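Long-range contacts in Amy13K (Eubacterium rectale DSM 17629, PDB 6B3P), which binds malto-oligosaccharides through two family 26 starch-binding modules and probably helps a cell-surface alpha-amylase hold starch in the human gut: residues S58-D63 / L70-L75; H106-G111 / L148-V153; G122-A127 / Q157-N162; Q174-D179 / G193-T198. One frame throughout, in Å; residues are numbered along the deposited sequence.

Interaction 1. Residues S58-D63 / L70-L75. With GLC (alpha-D-glucopyranose), chain C.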
# COMPACT_ATOMS: atom_id res chain seq x y z
N SER A 58 -1.65 -11.97 -17.77
CA SER A 58 -3.09 -12.19 -17.82
C SER A 58 -3.62 -12.26 -16.40
O SER A 58 -2.94 -12.75 -15.50
CB SER A 58 -3.42 -13.48 -18.57
OG SER A 58 -3.04 -13.37 -19.93
N LEU A 59 -4.85 -11.77 -16.21
CA LEU A 59 -5.50 -11.78 -14.90
C LEU A 59 -6.80 -12.58 -14.96
O LEU A 59 -7.60 -12.40 -15.87
CB LEU A 59 -5.79 -10.35 -14.44
CG LEU A 59 -6.77 -10.18 -13.27
CD1 LEU A 59 -6.15 -10.68 -11.96
CD2 LEU A 59 -7.23 -8.74 -13.15
N ILE A 60 -6.98 -13.47 -13.99
CA ILE A 60 -8.25 -14.15 -13.79
C ILE A 60 -8.75 -13.88 -12.38
O ILE A 60 -8.16 -14.34 -11.40
CB ILE A 60 -8.14 -15.67 -14.02
CG1 ILE A 60 -7.81 -15.95 -15.49
CG2 ILE A 60 -9.45 -16.37 -13.65
CD1 ILE A 60 -7.50 -17.41 -15.78
N LEU A 61 -9.84 -13.12 -12.29
CA LEU A 61 -10.52 -12.90 -11.02
C LEU A 61 -11.44 -14.09 -10.75
O LEU A 61 -12.10 -14.59 -11.66
CB LEU A 61 -11.31 -11.59 -11.06
CG LEU A 61 -10.47 -10.32 -11.19
CD1 LEU A 61 -11.32 -9.14 -11.63
CD2 LEU A 61 -9.77 -10.01 -9.87
N ASN A 62 -11.46 -14.55 -9.51
CA ASN A 62 -12.16 -15.78 -9.15
C ASN A 62 -12.64 -15.73 -7.70
O ASN A 62 -12.30 -14.81 -6.96
CB ASN A 62 -11.23 -16.99 -9.37
CG ASN A 62 -9.99 -16.93 -8.50
OD1 ASN A 62 -10.06 -17.04 -7.28
ND2 ASN A 62 -8.82 -16.78 -9.14
N ASP A 63 -13.44 -16.72 -7.29
CA ASP A 63 -13.95 -16.76 -5.92
C ASP A 63 -13.06 -17.62 -5.02
O ASP A 63 -13.55 -18.36 -4.16
CB ASP A 63 -15.40 -17.27 -5.89
CG ASP A 63 -15.56 -18.66 -6.48
OD1 ASP A 63 -14.56 -19.29 -6.87
OD2 ASP A 63 -16.72 -19.14 -6.53
N LEU A 70 -13.99 -15.33 -13.60
CA LEU A 70 -14.29 -14.48 -14.74
C LEU A 70 -13.32 -14.77 -15.88
O LEU A 70 -12.29 -15.41 -15.69
CB LEU A 70 -14.23 -13.01 -14.35
CG LEU A 70 -15.05 -12.62 -13.12
CD1 LEU A 70 -14.96 -11.12 -12.89
CD2 LEU A 70 -16.51 -13.05 -13.26
N LYS A 71 -13.66 -14.29 -17.07
CA LYS A 71 -12.83 -14.46 -18.25
C LYS A 71 -11.50 -13.72 -18.11
O LYS A 71 -11.44 -12.66 -17.48
CB LYS A 71 -13.58 -13.97 -19.49
CG LYS A 71 -13.13 -14.59 -20.79
CD LYS A 71 -13.54 -13.71 -21.96
CE LYS A 71 -13.20 -14.34 -23.30
NZ LYS A 71 -13.57 -13.45 -24.43
N ASP A 72 -10.45 -14.28 -18.69
CA ASP A 72 -9.11 -13.67 -18.64
C ASP A 72 -9.10 -12.26 -19.22
O ASP A 72 -9.76 -12.00 -20.23
CB ASP A 72 -8.10 -14.52 -19.40
CG ASP A 72 -8.16 -15.99 -19.04
OD1 ASP A 72 -9.27 -16.51 -18.81
OD2 ASP A 72 -7.09 -16.63 -19.01
N VAL A 73 -8.35 -11.36 -18.58
CA VAL A 73 -8.06 -10.05 -19.16
C VAL A 73 -6.56 -9.77 -19.10
O VAL A 73 -5.87 -10.24 -18.19
CB VAL A 73 -8.82 -8.91 -18.47
CG1 VAL A 73 -10.32 -9.11 -18.61
CG2 VAL A 73 -8.42 -8.79 -17.00
N THR A 74 -6.07 -9.00 -20.06
CA THR A 74 -4.64 -8.70 -20.17
C THR A 74 -4.25 -7.48 -19.34
O THR A 74 -4.90 -6.44 -19.41
CB THR A 74 -4.23 -8.45 -21.65
OG1 THR A 74 -4.47 -9.63 -22.42
CG2 THR A 74 -2.76 -8.06 -21.75
N LEU A 75 -3.18 -7.63 -18.57
CA LEU A 75 -2.55 -6.51 -17.89
C LEU A 75 -1.30 -6.11 -18.68
O LEU A 75 -0.28 -6.80 -18.62
CB LEU A 75 -2.19 -6.87 -16.45
CG LEU A 75 -3.28 -7.51 -15.59
CD1 LEU A 75 -2.73 -7.80 -14.19
CD2 LEU A 75 -4.53 -6.62 -15.52
C1 GLC C . -5.44 -20.57 -16.40
C2 GLC C . -5.98 -20.30 -17.78
C3 GLC C . -5.16 -20.99 -18.86
C4 GLC C . -3.68 -20.71 -18.66
C5 GLC C . -3.27 -20.97 -17.22
C6 GLC C . -1.80 -20.66 -16.91
O2 GLC C . -7.31 -20.70 -17.80
O3 GLC C . -5.59 -20.60 -20.13
O4 GLC C . -2.96 -21.51 -19.57
O5 GLC C . -4.08 -20.22 -16.37
O6 GLC C . -1.42 -20.95 -15.60
O HOH W 1 -5.38 -12.36 -21.29
O HOH W 2 -10.49 -11.81 -14.94
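Ile60 lays its CG1-CD1 arm along the carboxylate of Asp72, both side chains leaning out in a common direction, with CD1 3.3 Å from Asp72 OD2. CG1 stands anti to the carbonyl carbon (chi1 -65°) and the arm runs on extended, so CD1 ends 3.8 Å from C1 of a bound glucose. A branched, uncharged residue suits this place in the glycan pocket: it offers the sugar an apolar surface, while Asp72 OD2 is engaged by Tyr20 OH, another pocket residue. Leu59 turns to the other side of the sheet, where its CB meets Val73 CG2 at 4.0 Å and also rests against the CG of Leu75. In the backbone, Leu59 and Val73 form an antiparallel hydrogen-bonded pair, with Leu59 N to Val73 O at 2.7 Å and Val73 N to Leu59 O at 3.0 Å. Leu70 N donates to Leu61 O over 2.8 Å, and a water joins Leu59 O, Leu61 N and Lys71 O where the strands part. This is a beta hairpin at one side of the sheet: strand 73-75 is outermost, strand 57-62 also pairs with strand 16-20, and Leu59 and Leu61 pack on strand 2-8, with Leu61 and Leu70 reaching Phe87 of strand 82-87.

Interaction 2. Residues H106-G111 / L148-V153; sequences HYLASG and LGWYDV
Trp150, Leu108 and His106 dominate this antiparallel pairing of strand 101-108 with strand 150-157, and all three project from the same face of the sheet. Leu108 and Trp150 form a non-hydrogen-bonded pair, and the indole, with CG anti to the carbonyl carbon, bends across the neighbouring strand. Leu108 CB sits 3.5 Å from the centroid of the six-membered ring of Trp150, only 4° off the ring normal, a CH-pi contact made directly over the face. A leucine with CG anti to the backbone N suits this place, since CB rests on the ring while CD1 runs on to Gly149 O at 3.5 Å. Glycine suits position 149: at its positive phi a CB would jam against the preceding carbonyl and crowd Leu108 CD1. His106 brings its CB to within 3.7 Å of Trp150 CE3. On the face of Tyr107 and Tyr151, CB of Ala109, in the loop just beyond the strand, touches Tyr151 CE1 at 3.6 Å. In the backbone, Tyr107 N bonds to Tyr151 O and Tyr151 N to Tyr107 O, both at 2.7 Å. Ala109 N also donates to Gly149 O.

Trp208 packs against both His106 and Trp150, meeting the latter edge-to-face. The polar key is His106 ND1, which donates to Asp152 OD1 at 2.5 Å; the acceptor lies near the imidazole plane but is approached from above the carboxylate plane. With Glu188 OE2 bonded to NE2 and Asn144 ND2 to Asp152 OD2, the imidazole is fixed in its rotation, and two flanking carboxylates probably favour its protonated, positively charged form.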
# COMPACT_ATOMS: atom_id res chain seq x y z
N HIS A 106 4.19 2.45 8.65
CA HIS A 106 4.44 1.86 9.96
C HIS A 106 5.89 2.08 10.37
O HIS A 106 6.80 1.84 9.58
CB HIS A 106 4.14 0.36 9.94
CG HIS A 106 2.77 0.02 9.42
ND1 HIS A 106 1.62 0.36 10.10
CD2 HIS A 106 2.37 -0.63 8.31
CE1 HIS A 106 0.57 -0.06 9.41
NE2 HIS A 106 1.00 -0.67 8.32
N TYR A 107 6.10 2.55 11.59
CA TYR A 107 7.45 2.72 12.13
C TYR A 107 7.68 1.89 13.38
O TYR A 107 6.88 1.92 14.32
CB TYR A 107 7.73 4.19 12.44
CG TYR A 107 9.12 4.41 12.97
CD1 TYR A 107 10.23 4.17 12.17
CD2 TYR A 107 9.34 4.85 14.27
CE1 TYR A 107 11.51 4.36 12.64
CE2 TYR A 107 10.62 5.04 14.76
CZ TYR A 107 11.70 4.79 13.94
OH TYR A 107 12.97 4.99 14.42
N LEU A 108 8.79 1.17 13.39
CA LEU A 108 9.18 0.35 14.53
C LEU A 108 10.05 1.15 15.49
O LEU A 108 11.25 1.34 15.25
CB LEU A 108 9.94 -0.89 14.06
CG LEU A 108 10.50 -1.80 15.16
CD1 LEU A 108 9.38 -2.35 16.02
CD2 LEU A 108 11.30 -2.91 14.52
N ALA A 109 9.46 1.62 16.58
CA ALA A 109 10.19 2.37 17.59
C ALA A 109 10.93 1.42 18.54
O ALA A 109 10.32 0.55 19.15
CB ALA A 109 9.25 3.27 18.37
N SER A 110 12.24 1.61 18.64
CA SER A 110 13.08 0.81 19.52
C SER A 110 13.98 1.70 20.37
O SER A 110 14.87 2.37 19.84
CB SER A 110 13.93 -0.18 18.72
OG SER A 110 15.00 -0.68 19.51
N GLY A 111 13.75 1.68 21.67
CA GLY A 111 14.60 2.40 22.61
C GLY A 111 14.71 3.89 22.32
O GLY A 111 15.80 4.45 22.33
N LEU A 148 3.52 -5.14 18.42
CA LEU A 148 4.29 -4.56 19.51
C LEU A 148 5.50 -3.77 19.03
O LEU A 148 6.36 -4.29 18.31
CB LEU A 148 4.75 -5.67 20.47
CG LEU A 148 5.55 -5.23 21.69
CD1 LEU A 148 4.63 -4.62 22.74
CD2 LEU A 148 6.32 -6.40 22.27
N GLY A 149 5.56 -2.50 19.44
CA GLY A 149 6.70 -1.65 19.16
C GLY A 149 6.53 -0.82 17.90
O GLY A 149 7.34 0.06 17.62
N TRP A 150 5.47 -1.10 17.15
CA TRP A 150 5.20 -0.37 15.92
C TRP A 150 4.25 0.80 16.16
O TRP A 150 3.38 0.74 17.03
CB TRP A 150 4.60 -1.30 14.86
CG TRP A 150 5.56 -2.31 14.32
CD1 TRP A 150 5.79 -3.56 14.81
CD2 TRP A 150 6.42 -2.16 13.19
NE1 TRP A 150 6.74 -4.21 14.05
CE2 TRP A 150 7.14 -3.37 13.05
CE3 TRP A 150 6.65 -1.13 12.27
CZ2 TRP A 150 8.08 -3.56 12.04
CZ3 TRP A 150 7.58 -1.33 11.27
CH2 TRP A 150 8.28 -2.54 11.16
N TYR A 151 4.43 1.86 15.38
CA TYR A 151 3.52 3.01 15.39
C TYR A 151 3.07 3.29 13.97
O TYR A 151 3.79 3.00 13.01
CB TYR A 151 4.19 4.24 16.00
CG TYR A 151 4.48 4.10 17.48
CD1 TYR A 151 5.52 3.30 17.93
CD2 TYR A 151 3.72 4.79 18.42
CE1 TYR A 151 5.79 3.17 19.28
CE2 TYR A 151 3.99 4.67 19.77
CZ TYR A 151 5.02 3.86 20.20
OH TYR A 151 5.28 3.74 21.54
N ASP A 152 1.88 3.87 13.83
CA ASP A 152 1.28 4.08 12.52
C ASP A 152 1.00 5.56 12.25
O ASP A 152 0.67 6.32 13.15
CB ASP A 152 -0.03 3.30 12.40
CG ASP A 152 0.12 1.85 12.79
OD1 ASP A 152 1.15 1.23 12.44
OD2 ASP A 152 -0.79 1.31 13.46
N VAL A 153 1.15 5.94 10.99
CA VAL A 153 0.69 7.24 10.51
C VAL A 153 0.04 7.04 9.15
O VAL A 153 0.50 6.23 8.34
CB VAL A 153 1.83 8.28 10.43
CG1 VAL A 153 2.85 7.88 9.37
CG2 VAL A 153 1.27 9.67 10.14

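Interaction 3. Residues G122-A127 / Q157-N162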
# COMPACT_ATOMS: atom_id res chain seq x y z
N GLY A 122 5.95 18.11 1.64
CA GLY A 122 5.96 17.84 0.21
C GLY A 122 4.65 17.32 -0.35
O GLY A 122 4.54 17.10 -1.56
N ALA A 123 3.66 17.14 0.51
CA ALA A 123 2.37 16.59 0.08
C ALA A 123 1.48 17.66 -0.54
O ALA A 123 1.76 18.86 -0.43
CB ALA A 123 1.66 15.92 1.25
N ASP A 124 0.40 17.23 -1.19
CA ASP A 124 -0.57 18.14 -1.77
C ASP A 124 -1.31 18.90 -0.67
O ASP A 124 -1.40 18.42 0.46
CB ASP A 124 -1.56 17.38 -2.66
CG ASP A 124 -2.64 18.28 -3.24
OD1 ASP A 124 -2.32 19.08 -4.15
OD2 ASP A 124 -3.80 18.17 -2.81
N ALA A 125 -1.84 20.07 -1.00
CA ALA A 125 -2.54 20.91 -0.03
C ALA A 125 -3.76 20.22 0.58
O ALA A 125 -4.21 20.59 1.66
CB ALA A 125 -2.96 22.22 -0.69
N SER A 126 -4.29 19.22 -0.12
CA SER A 126 -5.47 18.50 0.36
C SER A 126 -5.12 17.48 1.43
O SER A 126 -6.01 16.83 1.99
CB SER A 126 -6.18 17.80 -0.80
OG SER A 126 -5.40 16.72 -1.30
N ALA A 127 -3.83 17.34 1.73
CA ALA A 127 -3.35 16.30 2.63
C ALA A 127 -3.93 16.41 4.04
O ALA A 127 -4.05 17.51 4.59
CB ALA A 127 -1.83 16.31 2.68
N GLN A 157 -4.52 11.99 0.56
CA GLN A 157 -4.51 13.08 -0.41
C GLN A 157 -5.57 12.88 -1.49
O GLN A 157 -5.99 11.76 -1.75
CB GLN A 157 -3.14 13.21 -1.07
CG GLN A 157 -1.97 13.31 -0.11
CD GLN A 157 -0.64 13.40 -0.83
OE1 GLN A 157 -0.25 14.46 -1.30
NE2 GLN A 157 0.06 12.27 -0.93
N ASP A 158 -5.98 13.98 -2.11
CA ASP A 158 -6.92 13.92 -3.23
C ASP A 158 -6.21 13.56 -4.53
O ASP A 158 -6.84 13.10 -5.48
CB ASP A 158 -7.65 15.25 -3.39
CG ASP A 158 -8.56 15.57 -2.22
OD1 ASP A 158 -8.69 14.72 -1.32
OD2 ASP A 158 -9.14 16.67 -2.19
N VAL A 159 -4.90 13.77 -4.56
CA VAL A 159 -4.10 13.49 -5.75
C VAL A 159 -2.91 12.60 -5.41
O VAL A 159 -2.52 12.47 -4.25
CB VAL A 159 -3.59 14.79 -6.41
CG1 VAL A 159 -4.77 15.67 -6.82
CG2 VAL A 159 -2.65 15.55 -5.47
N LYS A 160 -2.34 12.00 -6.44
CA LYS A 160 -1.26 11.04 -6.29
C LYS A 160 0.10 11.74 -6.23
O LYS A 160 0.82 11.79 -7.23
CB LYS A 160 -1.29 10.05 -7.46
CG LYS A 160 -0.36 8.87 -7.33
CD LYS A 160 -0.57 7.95 -8.51
CE LYS A 160 0.51 6.91 -8.62
NZ LYS A 160 1.84 7.50 -8.95
N GLN A 161 0.42 12.28 -5.06
CA GLN A 161 1.64 13.07 -4.91
C GLN A 161 2.61 12.44 -3.93
O GLN A 161 2.25 12.11 -2.80
CB GLN A 161 1.29 14.49 -4.43
CG GLN A 161 2.46 15.45 -4.49
CD GLN A 161 2.03 16.91 -4.53
OE1 GLN A 161 1.16 17.28 -5.31
NE2 GLN A 161 2.64 17.73 -3.68
N ASN A 162 3.85 12.26 -4.38
CA ASN A 162 4.92 11.79 -3.51
C ASN A 162 5.20 12.83 -2.44
O ASN A 162 4.94 14.02 -2.62
CB ASN A 162 6.19 11.49 -4.31
CG ASN A 162 6.00 10.38 -5.33
OD1 ASN A 162 5.05 9.59 -5.24
ND2 ASN A 162 6.90 10.31 -6.30
O HOH W 3 -0.40 19.37 -5.99
O HOH W 4 -7.41 14.29 1.22
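Two loops meet here, the second leaving strand 150-157 at Gln157: residues 124-127 fold into a type I beta turn, closed by Ala127 N to Asp124 O, and the chain at 157-162 curls round it, with CA of Ala127 and CA of Gln157 4.6 Å apart. Gln157 starts with CG anti to the carbonyl carbon and stays extended, which carries its amide to the start of the turn. There OE1 accepts from Asp124 N at 2.8 Å, in the plane of the amide carbonyl, while NE2 donates to Gln161 O, so both ends of the group are used. An alanine here in place of Gln157 would remove both bonds and would probably loosen the start of the turn and the loop that faces it. Asp124 makes an Asx turn, OD2 accepting from Ser126 N, and the same oxygen receives Ser126 OG through its anti lone pair at 2.6 Å. That bond spends the hydroxyl proton, so OG can accept from Asp158 N at 2.9 Å: a small residue able to donate and accept at once suits the site. The pairing joins the loop after strand 116-121 to the one between strands 150-157 and 163-168 of the second starch-binding module. Val159 CG2 packs across the Asp124 carboxylate, 3.5 Å from CG. Gln161 NE2 donates to Gly122 O at 2.9 Å from above the carbonyl plane, and a water bridges Gln161 OE1 and Asp124 OD1.

Interaction 4. Residues Q174-D179 / G193-T198; sequences QTDNID and GTKGDT. With GLC (alpha-D-glucopyranose), chain D; GLC (alpha-D-glucopyranose), chain B; FMT (formic acid), chain O.
Gln174 opens a glycan-binding loop of the second starch-binding module, which packs on a type II beta turn at Thr194-Asp197. Its long amide suits a sugar edge: NE2 donates to O2 of the chain B glucose at 3.0 Å and OE1 accepts from its O3. In the backbone, Gln174 O accepts from Lys195 N at 2.8 Å. Thr175 turns its CG2 to Gly193 O, while its OG1 donates to Asp176 O and accepts from Phe167 N in strand 163-168. Asp176 bonds at two points: its N donates almost straight (170°) to Thr198 OG1 at 2.8 Å, and OD1 accepts from Gly196 N at 2.9 Å, slightly above the carboxylate plane. Glycine fits the positive phi there. An alanine here in place of Asp176 would remove the OD1 bond to Gly196 N and would probably leave the turn less firmly held. The aliphatic part of Lys195 lies along Asp176 OD1, with CD 3.3 Å away; Lys195 NZ, 4.4 Å from Asp176 OD1, is too far for a salt bridge, though the charges probably attract. Asn177 carries the second sugar contact: ND2 donates to O3 of the chain D glucose at 3.1 Å, while OD1 accepts from its O2.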
# COMPACT_ATOMS: atom_id res chain seq x y z
N GLN A 174 15.81 10.51 15.56
CA GLN A 174 14.97 10.61 14.37
C GLN A 174 15.49 9.71 13.26
O GLN A 174 16.64 9.28 13.29
CB GLN A 174 14.90 12.06 13.88
CG GLN A 174 16.21 12.58 13.28
CD GLN A 174 16.10 14.00 12.78
OE1 GLN A 174 16.18 14.26 11.58
NE2 GLN A 174 15.92 14.94 13.70
N THR A 175 14.64 9.44 12.27
CA THR A 175 15.04 8.65 11.11
C THR A 175 15.71 9.52 10.06
O THR A 175 15.70 10.75 10.16
CB THR A 175 13.82 7.96 10.46
OG1 THR A 175 12.92 8.95 9.94
CG2 THR A 175 13.08 7.08 11.46
N ASP A 176 16.31 8.88 9.06
CA ASP A 176 16.69 9.58 7.84
C ASP A 176 15.44 10.12 7.18
O ASP A 176 14.32 9.74 7.54
CB ASP A 176 17.42 8.64 6.87
CG ASP A 176 18.76 8.18 7.39
OD1 ASP A 176 19.44 8.96 8.07
OD2 ASP A 176 19.14 7.02 7.09
N ASN A 177 15.61 11.00 6.20
CA ASN A 177 14.51 11.38 5.34
C ASN A 177 13.92 10.15 4.66
O ASN A 177 14.64 9.40 4.01
CB ASN A 177 14.96 12.37 4.28
CG ASN A 177 15.28 13.73 4.84
OD1 ASN A 177 15.31 13.94 6.05
ND2 ASN A 177 15.53 14.67 3.94
N ILE A 178 12.62 9.96 4.82
CA ILE A 178 11.91 8.88 4.14
C ILE A 178 11.19 9.44 2.92
O ILE A 178 10.24 10.20 3.07
CB ILE A 178 10.90 8.18 5.07
CG1 ILE A 178 11.60 7.66 6.32
CG2 ILE A 178 10.20 7.04 4.34
CD1 ILE A 178 10.67 7.48 7.50
N ASP A 179 11.65 9.07 1.73
CA ASP A 179 11.03 9.53 0.50
C ASP A 179 9.93 8.56 0.07
O ASP A 179 10.21 7.46 -0.40
CB ASP A 179 12.07 9.69 -0.61
CG ASP A 179 13.13 10.73 -0.27
OD1 ASP A 179 12.85 11.62 0.55
OD2 ASP A 179 14.23 10.64 -0.84
N GLY A 193 14.71 1.67 12.14
CA GLY A 193 16.01 2.29 12.33
C GLY A 193 15.94 3.77 12.66
O GLY A 193 14.86 4.32 12.87
N THR A 194 17.10 4.40 12.70
CA THR A 194 17.22 5.82 12.96
C THR A 194 18.24 6.40 11.99
O THR A 194 18.64 5.73 11.04
CB THR A 194 17.63 6.11 14.42
OG1 THR A 194 18.81 5.37 14.74
CG2 THR A 194 16.50 5.71 15.37
N LYS A 195 18.66 7.64 12.22
CA LYS A 195 19.60 8.32 11.33
C LYS A 195 20.83 7.46 11.05
O LYS A 195 21.47 6.96 11.98
CB LYS A 195 20.04 9.66 11.92
CG LYS A 195 20.70 10.60 10.92
CD LYS A 195 19.67 11.45 10.19
CE LYS A 195 20.33 12.32 9.14
NZ LYS A 195 19.38 13.30 8.55
N GLY A 196 21.16 7.30 9.77
CA GLY A 196 22.28 6.48 9.36
C GLY A 196 21.91 5.02 9.16
O GLY A 196 22.64 4.29 8.48
N ASP A 197 20.79 4.60 9.72
CA ASP A 197 20.41 3.19 9.72
C ASP A 197 18.92 3.00 9.41
O ASP A 197 18.31 2.02 9.85
CB ASP A 197 20.75 2.56 11.08
CG ASP A 197 20.69 1.05 11.06
OD1 ASP A 197 21.01 0.44 10.01
OD2 ASP A 197 20.32 0.46 12.09
N THR A 198 18.35 3.92 8.64
CA THR A 198 16.93 3.85 8.30
C THR A 198 16.69 2.95 7.09
O THR A 198 17.32 3.13 6.04
CB THR A 198 16.36 5.26 8.01
OG1 THR A 198 16.57 6.10 9.15
CG2 THR A 198 14.87 5.19 7.69
C1 GLC D . 13.65 18.00 7.55
C2 GLC D . 14.64 17.33 6.64
C3 GLC D . 15.17 18.31 5.62
C4 GLC D . 14.04 19.00 4.91
C5 GLC D . 13.12 19.64 5.92
C6 GLC D . 11.96 20.34 5.25
O2 GLC D . 15.67 16.75 7.40
O3 GLC D . 15.95 17.64 4.68
O4 GLC D . 14.56 19.93 3.97
O5 GLC D . 12.66 18.64 6.79
O6 GLC D . 11.12 21.02 6.15
C1 GLC B . 14.37 19.53 12.49
C2 GLC B . 14.85 18.18 11.99
C3 GLC B . 15.17 18.20 10.53
C4 GLC B . 14.01 18.77 9.77
C5 GLC B . 13.62 20.12 10.32
C6 GLC B . 12.42 20.69 9.62
O1 GLC B . 15.43 20.49 12.60
O2 GLC B . 16.00 17.77 12.66
O3 GLC B . 15.43 16.90 10.05
O4 GLC B . 14.37 18.86 8.42
O5 GLC B . 13.32 19.99 11.67
O6 GLC B . 12.17 22.01 9.99
C FMT O . 19.02 9.46 15.69
O1 FMT O . 19.06 10.67 15.46
O2 FMT O . 19.77 8.67 15.13
O HOH W 5 16.27 13.08 8.78
O HOH W 6 20.41 4.66 6.16
O HOH W 7 17.73 5.55 4.67
O HOH W 8 18.40 12.06 5.50

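Overall arrangement
From the N terminus, interaction 1 comes first, closing the short loop of a hairpin at the edge of the first module's sheet. It is complete before the other three begin, and its centre lies about 37 Å from that of interaction 2, across the centre of the chain. Interactions 2 and 3 cross: 106-111, 122-127, 148-153 and 157-162 alternate along the chain, so strand pairing and loop pairing interlock within the second module. Interaction 4 follows in series, bringing the loop after strand 188-192 against 174-179. It meets interaction 2 where Tyr107 OH lies 2.5 Å from Gly193 O, linking strand 101-108 to the loop that packs on the sugar-binding segment.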